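Side-chain contact in dextranase (Pseudarthrobacter oxydans, PDB 6NZS), which catalyses the endohydrolysis of alpha-1,6-glucosidic linkages in dextran, as a glycoside hydrolase of family 49: residues A[444-449]-A[457-462]. Sequence-based numbering, arbitrary orientation.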
loop_
_atom_site.group_PDB
_atom_site.type_symbol
_atom_site.label_atom_id
_atom_site.label_comp_id
_atom_site.label_asym_id
_atom_site.label_seq_id
_atom_site.Cartn_x
_atom_site.Cartn_y
_atom_site.Cartn_z
ATOM N N LYS A 444 0.236 -14.075 16.367
ATOM C CA LYS A 444 -0.704 -12.960 16.398
ATOM C C LYS A 444 -1.928 -13.244 15.537
ATOM O O LYS A 444 -1.877 -14.006 14.570
ATOM C CB LYS A 444 -0.035 -11.680 15.893
ATOM C CG LYS A 444 1.172 -11.253 16.691
ATOM C CD LYS A 444 0.845 -10.108 17.592
ATOM C CE LYS A 444 2.081 -9.568 18.270
ATOM N NZ LYS A 444 1.816 -9.425 19.725
ATOM N N TYR A 445 -3.043 -12.614 15.900
ATOM C CA TYR A 445 -4.295 -12.842 15.182
ATOM C C TYR A 445 -4.389 -12.061 13.879
ATOM O O TYR A 445 -5.182 -12.440 13.008
ATOM C CB TYR A 445 -5.510 -12.456 16.036
ATOM C CG TYR A 445 -5.644 -13.188 17.352
ATOM C CD1 TYR A 445 -6.301 -14.410 17.427
ATOM C CD2 TYR A 445 -5.135 -12.640 18.522
ATOM C CE1 TYR A 445 -6.440 -15.076 18.645
ATOM C CE2 TYR A 445 -5.260 -13.296 19.740
ATOM C CZ TYR A 445 -5.911 -14.511 19.791
ATOM O OH TYR A 445 -6.042 -15.159 21.005
ATOM N N ASN A 446 -3.621 -10.984 13.729
ATOM C CA ASN A 446 -3.740 -10.069 12.592
ATOM C C ASN A 446 -2.416 -10.007 11.836
ATOM O O ASN A 446 -1.716 -8.994 11.864
ATOM C CB ASN A 446 -4.213 -8.661 13.039
ATOM C CG ASN A 446 -3.230 -7.969 13.978
ATOM O OD1 ASN A 446 -2.649 -8.597 14.864
ATOM N ND2 ASN A 446 -3.044 -6.668 13.781
ATOM N N THR A 447 -2.080 -11.089 11.144
ATOM C CA THR A 447 -0.853 -11.141 10.355
ATOM C C THR A 447 -1.066 -12.155 9.236
ATOM O O THR A 447 -2.186 -12.634 9.032
ATOM C CB THR A 447 0.367 -11.391 11.263
ATOM O OG1 THR A 447 1.588 -11.262 10.512
ATOM C CG2 THR A 447 0.295 -12.771 11.887
ATOM N N CYS A 448 0.021 -12.462 8.515
ATOM C CA CYS A 448 0.071 -13.360 7.359
ATOM C C CYS A 448 -0.338 -12.656 6.073
ATOM O O CYS A 448 -0.801 -11.512 6.095
ATOM C CB CYS A 448 -0.773 -14.631 7.534
ATOM S SG CYS A 448 -0.527 -15.526 9.079
ATOM N N ILE A 449 -0.183 -13.347 4.945
ATOM C CA ILE A 449 -0.575 -12.769 3.663
ATOM C C ILE A 449 -2.084 -12.531 3.614
ATOM O O ILE A 449 -2.544 -11.463 3.193
ATOM C CB ILE A 449 -0.076 -13.652 2.505
ATOM C CG1 ILE A 449 1.451 -13.836 2.578
ATOM C CG2 ILE A 449 -0.500 -13.054 1.169
ATOM C CD1 ILE A 449 2.256 -12.542 2.433
ATOM N N GLU A 457 -12.740 -5.500 19.327
ATOM C CA GLU A 457 -13.144 -5.176 20.693
ATOM C C GLU A 457 -12.421 -6.044 21.716
ATOM O O GLU A 457 -12.247 -5.630 22.870
ATOM C CB GLU A 457 -14.654 -5.333 20.851
ATOM C CG GLU A 457 -15.473 -4.236 20.187
ATOM C CD GLU A 457 -16.957 -4.564 20.131
ATOM O OE1 GLU A 457 -17.349 -5.658 20.584
ATOM O OE2 GLU A 457 -17.731 -3.726 19.624
ATOM N N ASP A 458 -12.014 -7.252 21.322
ATOM C CA ASP A 458 -11.322 -8.169 22.233
ATOM C C ASP A 458 -10.726 -9.269 21.349
ATOM O O ASP A 458 -11.391 -10.258 21.038
ATOM C CB ASP A 458 -12.251 -8.748 23.283
ATOM C CG ASP A 458 -11.524 -9.629 24.296
ATOM O OD1 ASP A 458 -10.325 -9.929 24.100
ATOM O OD2 ASP A 458 -12.161 -10.022 25.299
ATOM N N MET A 459 -9.464 -9.081 20.962
ATOM C CA MET A 459 -8.840 -10.016 20.034
ATOM C C MET A 459 -8.668 -11.404 20.627
ATOM O O MET A 459 -8.510 -12.367 19.873
ATOM C CB MET A 459 -7.497 -9.460 19.566
ATOM C CG MET A 459 -7.626 -8.174 18.762
ATOM S SD MET A 459 -6.045 -7.483 18.253
ATOM C CE MET A 459 -5.545 -8.659 16.999
ATOM N N GLY A 460 -8.690 -11.534 21.956
ATOM C CA GLY A 460 -8.541 -12.831 22.584
ATOM C C GLY A 460 -9.827 -13.584 22.831
ATOM O O GLY A 460 -9.791 -14.747 23.238
ATOM N N SER A 461 -10.969 -12.957 22.585
ATOM C CA SER A 461 -12.244 -13.620 22.799
ATOM C C SER A 461 -12.581 -14.516 21.615
ATOM O O SER A 461 -12.237 -14.221 20.465
ATOM C CB SER A 461 -13.346 -12.579 22.985
ATOM O OG SER A 461 -14.625 -13.190 22.979
ATOM N N THR A 462 -13.254 -15.628 21.903
ATOM C CA THR A 462 -13.773 -16.495 20.853
ATOM C C THR A 462 -15.285 -16.409 20.722
ATOM O O THR A 462 -15.874 -17.202 19.980
ATOM C CB THR A 462 -13.333 -17.944 21.058
ATOM O OG1 THR A 462 -13.928 -18.464 22.257
ATOM C CG2 THR A 462 -11.814 -18.029 21.162
HETATM O O HOH W 1 -7.995 -16.919 21.366
#
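Tyr445 and Met459 are the residues whose CA atoms lie nearest across the contact, 7.2 Å apart, where two surface loops flanking strand 450-452 of the parallel beta-solenoid meet. Segment 457-462 contains a type I beta turn from Asp458 to Ser461, and the turn presents the carbonyl of Met459 to the tyrosine. Met459 O sits over the centre of the Tyr445 ring, 3.3 Å above its plane, and also accepts a hydrogen bond from Ser454 OG. A flat ring suits this place because its face lets the oxygen come close to the ring centre in van der Waals contact. With CG anti to its own carbonyl carbon (chi1 -59°), the ring reaches past the methionine side chain, which runs the opposite way. Met459 bends at its last torsion (chi3 72°), turning the methyl back towards 444-449; Met459 CE lies 3.9 Å from Tyr445 CB, an apolar contact at the base of the ring. Met459 CE also comes within 3.6 Å of Asn446 OD1, the asparagine crossing it at about a right angle, and so bridges two neighbouring residues, a task that suits an unbranched, flexible thioether. Replacing Tyr445 with an alanine would keep the CB that touches the methyl, but would probably leave the Met459 carbonyl without the ring beside it and the water at the hydroxyl without that partner. The turn itself is braced by Asp458, whose short side chain makes an Asx turn: Asp458 OD1 accepts from Gly460 N at 3.1 Å, the donor lying out of the carboxylate plane. Behind the contact, the disulfide of Cys448 with Cys487 ties the first loop to the next part of the solenoid. At the outer end of the ring, Tyr445 OH passes 3.8 Å from Gly460 CA and hydrogen-bonds a water at 2.7 Å, which in turn donates weakly to Gly460 O.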